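Long-range contacts in diaminopimelate decarboxylase (Methanocaldococcus jannaschii, PDB 1TWI), which catalyses the pyridoxal-phosphate-dependent decarboxylation of meso-diaminopimelate to L-lysine, the last step of lysine biosynthesis by the diaminopimelate pathway: residues I9-F14 with I340-V344; N127-V133 with A153-R158; T225-D230 with T274-Y278; V296-L302 with D383-Y387. One frame throughout, in Å; residues are numbered along the deposited sequence.

Contact 1 of 4, residues I9-F14 with I340-V344; sequences IKDGRF and INCKV
Gly12 O is the acceptor on which Val344 and Lys343 converge. Val344 N reaches Gly12 O at 2.9 Å along a nearly straight N-H...O line (170°), while Lys343 NZ meets Gly12 O from the opposite face of the carbonyl plane at 3.2 Å. The chain of Lys343 leaves its backbone pointing away from 9-14 but bends at chi2 and chi4, and the ammonium folds back far enough to bond its neighbour's carbonyl, Val344 O, as well. A flexible, multiply donating lysine suits this place, where several carbonyl oxygens gather; a water accepts weakly from NZ and donates to Asp11 O. Two residues on, Phe14 N donates to Cys342 O at 2.9 Å. Between these bonds, Arg13 and Lys343 form a single beta bridge.

The segment 9-14 is the turn end of the hairpin of strands 7-10 and 13-16. Its type I' turn, Lys10 to Arg13, has Asp11 and Gly12 at positive phi; glycine takes such angles readily. The hairpin meets the chain just after strand 339-341, while Phe14 packs on Ile340 within it.

Beneath the turn the contact becomes apolar. Phe14 CG lies anti to its backbone nitrogen (chi1 -178°), which carries the ring to Ile340, whose CD1 sits over one face, 3.8 Å from the Phe14 centroid. Cys342 SG approaches Phe14 CD2 obliquely at 3.9 Å. At the other end, Ile9 CG2 meets Val344 CG2 at 3.8 Å. Further out, Asn341 OD1 accepts from Lys343 N in an Asx turn, and Asn341 ND2 is tied to Asp377 and Asp371 O. Arg13 turns its guanidinium to a salt bridge with Asp20.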
# COMPACT_ATOMS: atom_id res chain seq x y z
N ILE A 9 9.22 11.77 -28.61
CA ILE A 9 9.88 13.00 -28.23
C ILE A 9 9.71 13.79 -29.52
O ILE A 9 10.03 13.28 -30.61
CB ILE A 9 11.41 12.83 -27.94
CG1 ILE A 9 11.65 12.02 -26.67
CG2 ILE A 9 12.07 14.20 -27.80
CD1 ILE A 9 11.02 12.57 -25.43
N LYS A 10 9.12 14.97 -29.44
CA LYS A 10 8.95 15.83 -30.63
C LYS A 10 9.38 17.21 -30.19
O LYS A 10 8.97 17.71 -29.12
CB LYS A 10 7.50 15.98 -31.08
CG LYS A 10 6.84 14.75 -31.60
CD LYS A 10 5.61 15.10 -32.47
CE LYS A 10 4.45 15.55 -31.65
NZ LYS A 10 3.40 16.10 -32.55
N ASP A 11 10.21 17.83 -31.02
CA ASP A 11 10.69 19.17 -30.73
C ASP A 11 11.23 19.31 -29.31
O ASP A 11 10.92 20.28 -28.62
CB ASP A 11 9.58 20.20 -30.94
CG ASP A 11 9.10 20.28 -32.39
OD1 ASP A 11 8.59 19.26 -32.93
OD2 ASP A 11 9.22 21.39 -33.00
N GLY A 12 12.03 18.33 -28.88
CA GLY A 12 12.65 18.39 -27.56
C GLY A 12 11.72 18.23 -26.35
O GLY A 12 12.14 18.57 -25.24
N ARG A 13 10.50 17.76 -26.58
CA ARG A 13 9.53 17.52 -25.51
C ARG A 13 8.89 16.15 -25.62
O ARG A 13 8.80 15.56 -26.71
CB ARG A 13 8.43 18.60 -25.50
CG ARG A 13 9.01 19.97 -25.25
CD ARG A 13 8.10 21.07 -25.77
NE ARG A 13 6.92 21.30 -24.93
CZ ARG A 13 6.88 22.06 -23.82
NH1 ARG A 13 7.97 22.69 -23.38
NH2 ARG A 13 5.73 22.21 -23.17
N PHE A 14 8.41 15.65 -24.49
CA PHE A 14 7.76 14.33 -24.47
C PHE A 14 6.27 14.44 -24.80
O PHE A 14 5.56 15.30 -24.25
CB PHE A 14 7.96 13.70 -23.07
CG PHE A 14 7.38 12.30 -22.91
CD1 PHE A 14 7.79 11.27 -23.73
CD2 PHE A 14 6.50 12.00 -21.85
CE1 PHE A 14 7.34 9.91 -23.51
CE2 PHE A 14 6.04 10.67 -21.62
CZ PHE A 14 6.47 9.63 -22.46
N ILE A 340 12.09 9.49 -17.19
CA ILE A 340 12.74 10.51 -18.01
C ILE A 340 12.28 11.93 -17.61
O ILE A 340 11.28 12.13 -16.90
CB ILE A 340 12.35 10.41 -19.52
CG1 ILE A 340 10.86 10.74 -19.67
CG2 ILE A 340 12.65 8.96 -20.10
CD1 ILE A 340 10.38 10.66 -21.15
N ASN A 341 13.03 12.91 -18.09
CA ASN A 341 12.65 14.29 -17.91
C ASN A 341 11.76 14.48 -19.14
O ASN A 341 12.08 14.00 -20.23
CB ASN A 341 13.87 15.20 -18.07
CG ASN A 341 13.60 16.63 -17.60
OD1 ASN A 341 12.48 17.16 -17.80
ND2 ASN A 341 14.60 17.25 -16.99
N CYS A 342 10.63 15.16 -18.98
CA CYS A 342 9.78 15.42 -20.15
C CYS A 342 10.39 16.43 -21.10
O CYS A 342 9.88 16.61 -22.19
CB CYS A 342 8.41 15.96 -19.71
SG CYS A 342 7.37 14.60 -19.02
N LYS A 343 11.47 17.10 -20.69
CA LYS A 343 12.12 18.11 -21.53
C LYS A 343 13.53 17.66 -21.87
O LYS A 343 14.30 17.35 -20.97
CB LYS A 343 12.24 19.46 -20.80
CG LYS A 343 12.85 20.63 -21.65
CD LYS A 343 11.95 21.07 -22.85
CE LYS A 343 12.72 22.03 -23.84
NZ LYS A 343 13.73 21.25 -24.65
N VAL A 344 13.86 17.65 -23.16
CA VAL A 344 15.20 17.29 -23.60
C VAL A 344 16.10 18.47 -23.27
O VAL A 344 15.70 19.65 -23.45
CB VAL A 344 15.22 17.08 -25.12
CG1 VAL A 344 16.67 17.12 -25.64
CG2 VAL A 344 14.55 15.75 -25.43
O HOH W 1 11.53 21.96 -26.76

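Contact 2 of 4, residues N127-V133 with A153-R158; sequences NIRAFNV and ANVAFR
Val133 and Val155 meet obliquely on one face of a pair of parallel strands, Val133 CG2 lying 3.8 Å from Val155 CG1. Val133 CB also lies 4.1 Å from Phe157 CD2, so the branched side chain touches two residues of the facing strand, CG2 meeting Val155 and CB meeting Phe157. Phe131 points to the same face. With CG anti to its own carbonyl carbon (chi1 -74°), its ring runs back toward the start of the other strand, where Phe131 CE2 touches Ala153 CB at 4.2 Å and Asn154 O lies near the ring plane, at the edge. Ile128 CD1 covers one face of this ring over its centre.

The other face of the sheet carries smaller and polar groups. Ala156 has a methyl small enough for its CB to lie 3.3 Å from Asn132 OD1, and it also touches Ala130 CB. Asn132 ND2 bonds Asn111 OD1, and its side chain touches Glu290, a cofactor-binding residue.

Four backbone bonds set this register in the parallel pattern: Phe131 N to Asn154 O, Ala156 N to Phe131 O, Val133 N to Ala156 O and Arg158 N to Val133 O. Just before the strand pairing, a water donates to Ile128 O and accepts from Asn154 N. The strand axes are 29° apart, consistent with the twist of a parallel barrel.

Arg158 stretches away to the bound pyridoxal phosphate and packs on Cys358 of the second subunit. Helix 136-149 connects the two strands in a beta-alpha-beta unit; its Ile142 lies against Phe131, Val133 and Ala153, while strands 108-110 and 202-208 continue the barrel on either side.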
# COMPACT_ATOMS: atom_id res chain seq x y z
N ASN A 127 -25.59 -13.82 -12.86
CA ASN A 127 -25.42 -14.98 -13.77
C ASN A 127 -24.06 -14.96 -14.50
O ASN A 127 -23.98 -15.07 -15.76
CB ASN A 127 -26.61 -15.01 -14.77
CG ASN A 127 -26.66 -16.30 -15.63
OD1 ASN A 127 -26.38 -17.44 -15.18
ND2 ASN A 127 -27.04 -16.11 -16.88
N ILE A 128 -23.00 -14.81 -13.71
CA ILE A 128 -21.66 -14.75 -14.27
C ILE A 128 -21.35 -16.10 -14.93
O ILE A 128 -21.96 -17.14 -14.60
CB ILE A 128 -20.62 -14.44 -13.18
CG1 ILE A 128 -20.72 -15.45 -12.02
CG2 ILE A 128 -20.82 -13.01 -12.65
CD1 ILE A 128 -19.58 -15.23 -10.94
N ARG A 129 -20.44 -16.08 -15.87
CA ARG A 129 -20.02 -17.31 -16.56
C ARG A 129 -19.57 -18.42 -15.56
O ARG A 129 -19.89 -19.60 -15.70
CB ARG A 129 -18.84 -16.99 -17.49
CG ARG A 129 -18.57 -18.15 -18.49
CD ARG A 129 -17.20 -17.93 -19.25
NE ARG A 129 -17.04 -19.03 -20.21
CZ ARG A 129 -17.61 -19.08 -21.42
NH1 ARG A 129 -17.42 -20.16 -22.19
NH2 ARG A 129 -18.34 -18.06 -21.88
N ALA A 130 -18.80 -18.02 -14.55
CA ALA A 130 -18.36 -18.98 -13.54
C ALA A 130 -17.69 -18.39 -12.32
O ALA A 130 -17.05 -17.34 -12.40
CB ALA A 130 -17.37 -19.99 -14.12
N PHE A 131 -17.84 -19.10 -11.21
CA PHE A 131 -17.04 -18.81 -10.03
C PHE A 131 -15.83 -19.80 -10.26
O PHE A 131 -16.05 -21.01 -10.51
CB PHE A 131 -17.75 -19.29 -8.77
CG PHE A 131 -18.91 -18.43 -8.38
CD1 PHE A 131 -18.72 -17.30 -7.59
CD2 PHE A 131 -20.21 -18.74 -8.83
CE1 PHE A 131 -19.80 -16.49 -7.24
CE2 PHE A 131 -21.32 -17.93 -8.49
CZ PHE A 131 -21.12 -16.81 -7.69
N ASN A 132 -14.58 -19.31 -10.16
CA ASN A 132 -13.43 -20.21 -10.24
C ASN A 132 -13.22 -20.61 -8.78
O ASN A 132 -12.62 -19.86 -8.00
CB ASN A 132 -12.20 -19.47 -10.79
CG ASN A 132 -12.35 -19.08 -12.27
OD1 ASN A 132 -13.15 -19.69 -13.01
ND2 ASN A 132 -11.54 -18.10 -12.74
N VAL A 133 -13.71 -21.79 -8.42
CA VAL A 133 -13.70 -22.29 -7.04
C VAL A 133 -12.34 -22.55 -6.53
O VAL A 133 -11.56 -23.25 -7.16
CB VAL A 133 -14.51 -23.59 -6.92
CG1 VAL A 133 -14.41 -24.16 -5.50
CG2 VAL A 133 -15.96 -23.31 -7.30
N ALA A 153 -25.61 -22.46 -9.85
CA ALA A 153 -24.38 -21.66 -10.12
C ALA A 153 -23.42 -22.41 -11.06
O ALA A 153 -23.27 -23.62 -10.97
CB ALA A 153 -23.64 -21.38 -8.80
N ASN A 154 -22.77 -21.68 -11.95
CA ASN A 154 -21.79 -22.27 -12.84
C ASN A 154 -20.48 -22.30 -12.07
O ASN A 154 -20.10 -21.27 -11.51
CB ASN A 154 -21.65 -21.37 -14.08
CG ASN A 154 -22.93 -21.38 -14.90
OD1 ASN A 154 -23.48 -22.44 -15.14
ND2 ASN A 154 -23.43 -20.19 -15.30
N VAL A 155 -19.81 -23.46 -12.00
CA VAL A 155 -18.54 -23.52 -11.28
C VAL A 155 -17.40 -24.09 -12.12
O VAL A 155 -17.59 -25.09 -12.81
CB VAL A 155 -18.59 -24.34 -9.92
CG1 VAL A 155 -19.44 -23.51 -8.81
CG2 VAL A 155 -19.23 -25.72 -10.14
N ALA A 156 -16.26 -23.38 -12.08
CA ALA A 156 -15.02 -23.81 -12.70
C ALA A 156 -14.15 -24.10 -11.45
O ALA A 156 -14.53 -23.77 -10.32
CB ALA A 156 -14.42 -22.66 -13.56
N PHE A 157 -13.00 -24.74 -11.61
CA PHE A 157 -12.19 -25.06 -10.46
C PHE A 157 -10.79 -24.58 -10.66
O PHE A 157 -10.17 -24.90 -11.68
CB PHE A 157 -12.21 -26.61 -10.24
CG PHE A 157 -13.57 -27.13 -9.90
CD1 PHE A 157 -14.55 -27.24 -10.87
CD2 PHE A 157 -13.90 -27.32 -8.57
CE1 PHE A 157 -15.88 -27.54 -10.52
CE2 PHE A 157 -15.24 -27.62 -8.20
CZ PHE A 157 -16.21 -27.72 -9.15
N ARG A 158 -10.28 -23.81 -9.70
CA ARG A 158 -8.90 -23.32 -9.82
C ARG A 158 -8.03 -24.45 -9.28
O ARG A 158 -8.11 -24.80 -8.11
CB ARG A 158 -8.66 -22.06 -8.97
CG ARG A 158 -7.21 -21.61 -8.99
CD ARG A 158 -6.99 -20.25 -8.27
NE ARG A 158 -5.61 -19.78 -8.49
CZ ARG A 158 -5.18 -18.57 -8.16
NH1 ARG A 158 -6.00 -17.70 -7.58
NH2 ARG A 158 -3.91 -18.24 -8.41
O HOH W 2 -23.11 -18.65 -12.10

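Contact 3 of 4, residues T225-D230 with T274-Y278; sequences TRKVMD and TMLKY
The ring of Tyr278 lies against Met229, whose CB stands over the centre of one face, 3.4 Å from the Tyr278 centroid and 10° off the ring normal, a close CH-pi contact. The sulfur of the same methionine is above the ring at a distance, Met229 SD being 5.4 Å from the Tyr278 centroid, a long Met-aromatic contact. At the ring's edge, in its plane, lie Asp230 OD1 and the carbonyl oxygens Thr274 O and Met275 O. Tyr278 OH donates to Asp230 OD1 at 2.8 Å, coming from above the carboxylate plane, and ring and carboxylate are 58° apart. Tyrosine suits the position because its flat face can rest on the helix while its hydroxyl reaches a charged group at the partly exposed margin. The aspartate starts out pointing away from 274-278, yet its carboxylate swings back to meet the phenol.

Deeper in, Met229 SD comes to 3.8 Å from Met275 CE, the two thioether chains crossing at about a right angle. Unbranched, flexible methionines can bend to follow one another, as Met229 does at chi2 and chi3. Thr225 CG2 touches Thr274 CG2 and Met275 CG, each at 3.6 Å. Both threonines turn their methyls to the contact and give their hydroxyls back to their own helices, to Phe221 O and Ala270 O. Arg226 CG lies across Thr274 CG2 at 3.7 Å, and its extended chain carries the guanidinium outward, near Lys277, a like-charged pair at the exposed rim.

Met275 also touches Trp54 of helix 37-58 and Val245 of strand 244-246. The contact thus joins two neighbouring outer helices, 219-237 and 264-276, of the alpha/beta barrel that binds pyridoxal phosphate in this family.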
# COMPACT_ATOMS: atom_id res chain seq x y z
N THR A 225 0.41 -25.17 -19.18
CA THR A 225 -0.59 -25.67 -20.14
C THR A 225 -0.57 -27.20 -20.24
O THR A 225 -1.65 -27.85 -20.25
CB THR A 225 -0.37 -25.04 -21.55
OG1 THR A 225 -0.45 -23.61 -21.44
CG2 THR A 225 -1.44 -25.46 -22.48
N ARG A 226 0.64 -27.77 -20.25
CA ARG A 226 0.74 -29.21 -20.31
C ARG A 226 0.07 -29.84 -19.07
O ARG A 226 -0.68 -30.79 -19.19
CB ARG A 226 2.19 -29.64 -20.31
CG ARG A 226 3.03 -29.22 -21.56
CD ARG A 226 4.46 -29.76 -21.43
NE ARG A 226 5.27 -29.52 -22.62
CZ ARG A 226 6.55 -29.86 -22.74
NH1 ARG A 226 7.18 -30.46 -21.70
NH2 ARG A 226 7.19 -29.66 -23.92
N LYS A 227 0.38 -29.32 -17.89
CA LYS A 227 -0.15 -29.99 -16.69
C LYS A 227 -1.65 -29.79 -16.44
O LYS A 227 -2.32 -30.66 -15.85
CB LYS A 227 0.72 -29.60 -15.50
CG LYS A 227 2.21 -30.00 -15.74
CD LYS A 227 2.29 -31.52 -15.78
CE LYS A 227 3.61 -32.03 -16.44
NZ LYS A 227 4.74 -31.93 -15.54
N VAL A 228 -2.17 -28.65 -16.92
CA VAL A 228 -3.59 -28.39 -16.83
C VAL A 228 -4.28 -29.35 -17.82
O VAL A 228 -5.26 -30.02 -17.47
CB VAL A 228 -3.95 -26.92 -17.18
CG1 VAL A 228 -5.49 -26.77 -17.35
CG2 VAL A 228 -3.45 -25.98 -16.05
N MET A 229 -3.77 -29.44 -19.03
CA MET A 229 -4.39 -30.35 -19.98
C MET A 229 -4.26 -31.82 -19.53
O MET A 229 -5.18 -32.64 -19.77
CB MET A 229 -3.80 -30.13 -21.41
CG MET A 229 -4.22 -28.78 -22.05
SD MET A 229 -6.05 -28.52 -22.11
CE MET A 229 -6.52 -29.54 -23.54
N ASP A 230 -3.13 -32.18 -18.91
CA ASP A 230 -2.99 -33.54 -18.41
C ASP A 230 -4.14 -33.80 -17.42
O ASP A 230 -4.68 -34.91 -17.34
CB ASP A 230 -1.68 -33.74 -17.64
CG ASP A 230 -0.44 -33.84 -18.55
OD1 ASP A 230 -0.57 -33.96 -19.78
OD2 ASP A 230 0.66 -33.82 -17.99
N THR A 274 0.39 -26.40 -27.57
CA THR A 274 0.40 -27.38 -26.51
C THR A 274 -0.99 -27.98 -26.37
O THR A 274 -1.13 -29.22 -26.34
CB THR A 274 0.84 -26.81 -25.15
OG1 THR A 274 2.22 -26.47 -25.22
CG2 THR A 274 0.68 -27.89 -24.04
N MET A 275 -2.03 -27.15 -26.27
CA MET A 275 -3.39 -27.70 -26.12
C MET A 275 -3.83 -28.61 -27.28
O MET A 275 -4.54 -29.59 -27.05
CB MET A 275 -4.45 -26.58 -25.97
CG MET A 275 -4.26 -25.76 -24.66
SD MET A 275 -5.38 -24.39 -24.59
CE MET A 275 -6.85 -25.35 -24.13
N LEU A 276 -3.43 -28.28 -28.52
CA LEU A 276 -3.84 -29.13 -29.65
C LEU A 276 -3.23 -30.54 -29.65
O LEU A 276 -3.72 -31.40 -30.34
CB LEU A 276 -3.54 -28.45 -30.98
CG LEU A 276 -4.41 -27.21 -31.25
CD1 LEU A 276 -3.94 -26.57 -32.55
CD2 LEU A 276 -5.87 -27.61 -31.40
N LYS A 277 -2.19 -30.79 -28.85
CA LYS A 277 -1.60 -32.12 -28.71
C LYS A 277 -2.62 -33.06 -28.09
O LYS A 277 -2.49 -34.30 -28.19
CB LYS A 277 -0.40 -32.09 -27.76
CG LYS A 277 0.82 -31.40 -28.36
CD LYS A 277 1.90 -31.10 -27.34
CE LYS A 277 3.10 -30.54 -28.08
NZ LYS A 277 4.32 -30.54 -27.19
N TYR A 278 -3.62 -32.49 -27.41
CA TYR A 278 -4.60 -33.33 -26.68
C TYR A 278 -5.92 -33.57 -27.37
O TYR A 278 -6.80 -34.23 -26.77
CB TYR A 278 -4.90 -32.72 -25.30
CG TYR A 278 -3.68 -32.55 -24.42
CD1 TYR A 278 -2.77 -31.53 -24.64
CD2 TYR A 278 -3.45 -33.43 -23.35
CE1 TYR A 278 -1.63 -31.38 -23.82
CE2 TYR A 278 -2.32 -33.29 -22.53
CZ TYR A 278 -1.42 -32.26 -22.77
OH TYR A 278 -0.30 -32.17 -21.94

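Contact 4 of 4, residues V296-L302 with D383-Y387; sequences VATAGYL and DVGAY. With PLP (pyridoxal-5'-phosphate), chain E.
The junction between the cofactor-binding barrel and the beta domain of this decarboxylase is where 296-302 meets 383-387, part of a loop that sends Tyr387 to the phosphate of pyridoxal phosphate. Here two backbones lie almost against each other: Gly300 CA and Gly385 CA are 3.8 Å apart, a closeness that leaves no room for a side chain on either, which explains the two glycines. Ala297 O accepts from Gly385 N at 3.0 Å, in the carbonyl plane and on a lone pair, and also from Gly300 N within its own segment. Val384 N donates to Gly300 O, also at 3.0 Å, from well above the carbonyl plane. Gly385 CA makes a CA-H...O contact with Val296 O at 3.3 Å.

Small apolar groups also meet. Ala386 CB rests 3.8 Å from both Ala297 CB and Val296 CG2, and Val384 CG2 lies 3.9 Å from Leu302 CB. Asp383 directs OD1 at the backbone and methyl of Thr298, while its OD2 makes a salt bridge with Lys257.

From this closely packed backbone Tyr387 projects, CG anti to its carbonyl carbon (chi1 -52°), and Tyr387 OH donates to PLP O2P at 2.6 Å, the phosphate oxygen lying in the ring plane. Ser213, Gly250, Gly292 and Arg293 also hydrogen-bond the cofactor. Tyr387 lines the pocket of the bound lysine too, and Tyr395 of the second subunit packs on it, an arrangement that belongs to the active site between subunits of the class-II decarboxylases.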
# COMPACT_ATOMS: atom_id res chain seq x y z
N VAL A 296 -2.83 -3.25 -19.53
CA VAL A 296 -2.81 -1.84 -19.19
C VAL A 296 -1.52 -1.19 -18.72
O VAL A 296 -1.43 0.03 -18.76
CB VAL A 296 -3.95 -1.52 -18.15
CG1 VAL A 296 -5.33 -1.92 -18.74
CG2 VAL A 296 -3.71 -2.31 -16.79
N ALA A 297 -0.54 -1.97 -18.28
CA ALA A 297 0.65 -1.36 -17.73
C ALA A 297 1.34 -0.34 -18.61
O ALA A 297 1.63 0.77 -18.15
CB ALA A 297 1.70 -2.48 -17.31
N THR A 298 1.64 -0.73 -19.85
CA THR A 298 2.38 0.16 -20.76
C THR A 298 1.56 1.37 -21.23
O THR A 298 2.09 2.25 -21.89
CB THR A 298 2.87 -0.60 -22.03
OG1 THR A 298 1.76 -1.16 -22.70
CG2 THR A 298 3.84 -1.73 -21.65
N ALA A 299 0.26 1.41 -20.92
CA ALA A 299 -0.56 2.54 -21.33
C ALA A 299 -0.51 3.69 -20.29
O ALA A 299 -0.98 4.81 -20.57
CB ALA A 299 -2.06 2.09 -21.50
N GLY A 300 0.06 3.42 -19.12
CA GLY A 300 0.08 4.44 -18.04
C GLY A 300 1.39 5.13 -17.75
O GLY A 300 2.44 4.48 -17.72
N TYR A 301 1.34 6.45 -17.57
CA TYR A 301 2.54 7.22 -17.26
C TYR A 301 2.18 8.08 -16.07
O TYR A 301 1.07 8.55 -16.00
CB TYR A 301 2.91 8.14 -18.44
CG TYR A 301 3.19 7.31 -19.69
CD1 TYR A 301 2.12 6.83 -20.45
CD2 TYR A 301 4.51 6.91 -20.05
CE1 TYR A 301 2.32 5.98 -21.52
CE2 TYR A 301 4.74 6.05 -21.15
CZ TYR A 301 3.63 5.59 -21.87
OH TYR A 301 3.75 4.68 -22.91
N LEU A 302 3.12 8.26 -15.14
CA LEU A 302 2.87 9.11 -13.98
C LEU A 302 3.80 10.34 -14.05
O LEU A 302 5.04 10.18 -14.04
CB LEU A 302 3.11 8.34 -12.68
CG LEU A 302 2.96 9.13 -11.35
CD1 LEU A 302 1.55 9.74 -11.22
CD2 LEU A 302 3.26 8.18 -10.22
N ASP A 383 5.11 3.05 -17.46
CA ASP A 383 4.53 1.74 -17.23
C ASP A 383 3.86 1.61 -15.85
O ASP A 383 4.12 0.67 -15.11
CB ASP A 383 5.67 0.72 -17.40
CG ASP A 383 6.31 0.80 -18.79
OD1 ASP A 383 5.54 0.87 -19.78
OD2 ASP A 383 7.56 0.80 -18.92
N VAL A 384 3.00 2.56 -15.54
CA VAL A 384 2.31 2.53 -14.26
C VAL A 384 0.81 2.29 -14.46
O VAL A 384 0.00 2.60 -13.57
CB VAL A 384 2.50 3.85 -13.56
CG1 VAL A 384 3.96 4.03 -13.06
CG2 VAL A 384 2.09 5.03 -14.55
N GLY A 385 0.41 1.81 -15.64
CA GLY A 385 -1.03 1.57 -15.85
C GLY A 385 -1.65 0.42 -15.04
O GLY A 385 -2.87 0.34 -14.89
N ALA A 386 -0.80 -0.47 -14.53
CA ALA A 386 -1.23 -1.65 -13.76
C ALA A 386 -0.62 -1.61 -12.36
O ALA A 386 0.56 -1.33 -12.23
CB ALA A 386 -0.77 -2.96 -14.50
N TYR A 387 -1.41 -1.89 -11.34
CA TYR A 387 -0.98 -1.89 -9.93
C TYR A 387 -0.37 -0.54 -9.65
O TYR A 387 0.66 -0.44 -9.01
CB TYR A 387 0.03 -3.00 -9.70
CG TYR A 387 -0.54 -4.33 -10.21
CD1 TYR A 387 -1.59 -4.94 -9.56
CD2 TYR A 387 -0.08 -4.88 -11.40
CE1 TYR A 387 -2.20 -6.12 -10.09
CE2 TYR A 387 -0.64 -6.03 -11.95
CZ TYR A 387 -1.71 -6.66 -11.30
OH TYR A 387 -2.27 -7.80 -11.84
N1 PLP E . -5.70 -14.09 -12.71
C2 PLP E . -5.52 -14.23 -11.34
C2A PLP E . -6.26 -15.41 -10.67
C3 PLP E . -4.72 -13.30 -10.70
O3 PLP E . -4.56 -13.47 -9.36
C4 PLP E . -4.07 -12.28 -11.34
C4A PLP E . -3.18 -11.28 -10.51
O4A PLP E . -3.32 -11.31 -9.33
C5 PLP E . -4.24 -12.12 -12.73
C6 PLP E . -5.04 -13.05 -13.37
C5A PLP E . -3.60 -11.06 -13.62
O4P PLP E . -2.15 -11.10 -13.56
P PLP E . -1.26 -10.18 -14.49
O1P PLP E . 0.12 -10.51 -14.08
O2P PLP E . -1.63 -8.77 -14.13
O3P PLP E . -1.54 -10.52 -15.88

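In the fold
From the N terminus, contact 1 opens first, its hairpin closing a loop of 325 residues onto the chain at the end of strand 339-341. Contacts 2 and 3 are nested inside that loop and follow one another in the barrel domain: 2 joins successive barrel strands, 3 two outer helices, with nearest atoms about 8 Å apart. Contact 4 opens within the loop of contact 1 but closes after it, so the two cross. They also touch, Phe14 CZ packing on Tyr301 CD2 at 4.1 Å, and both reach the same mixed sheet of the beta domain. Contact 4 links that sheet with the cofactor site, while contacts 1 and 2 lie on opposite sides of the chain's centre.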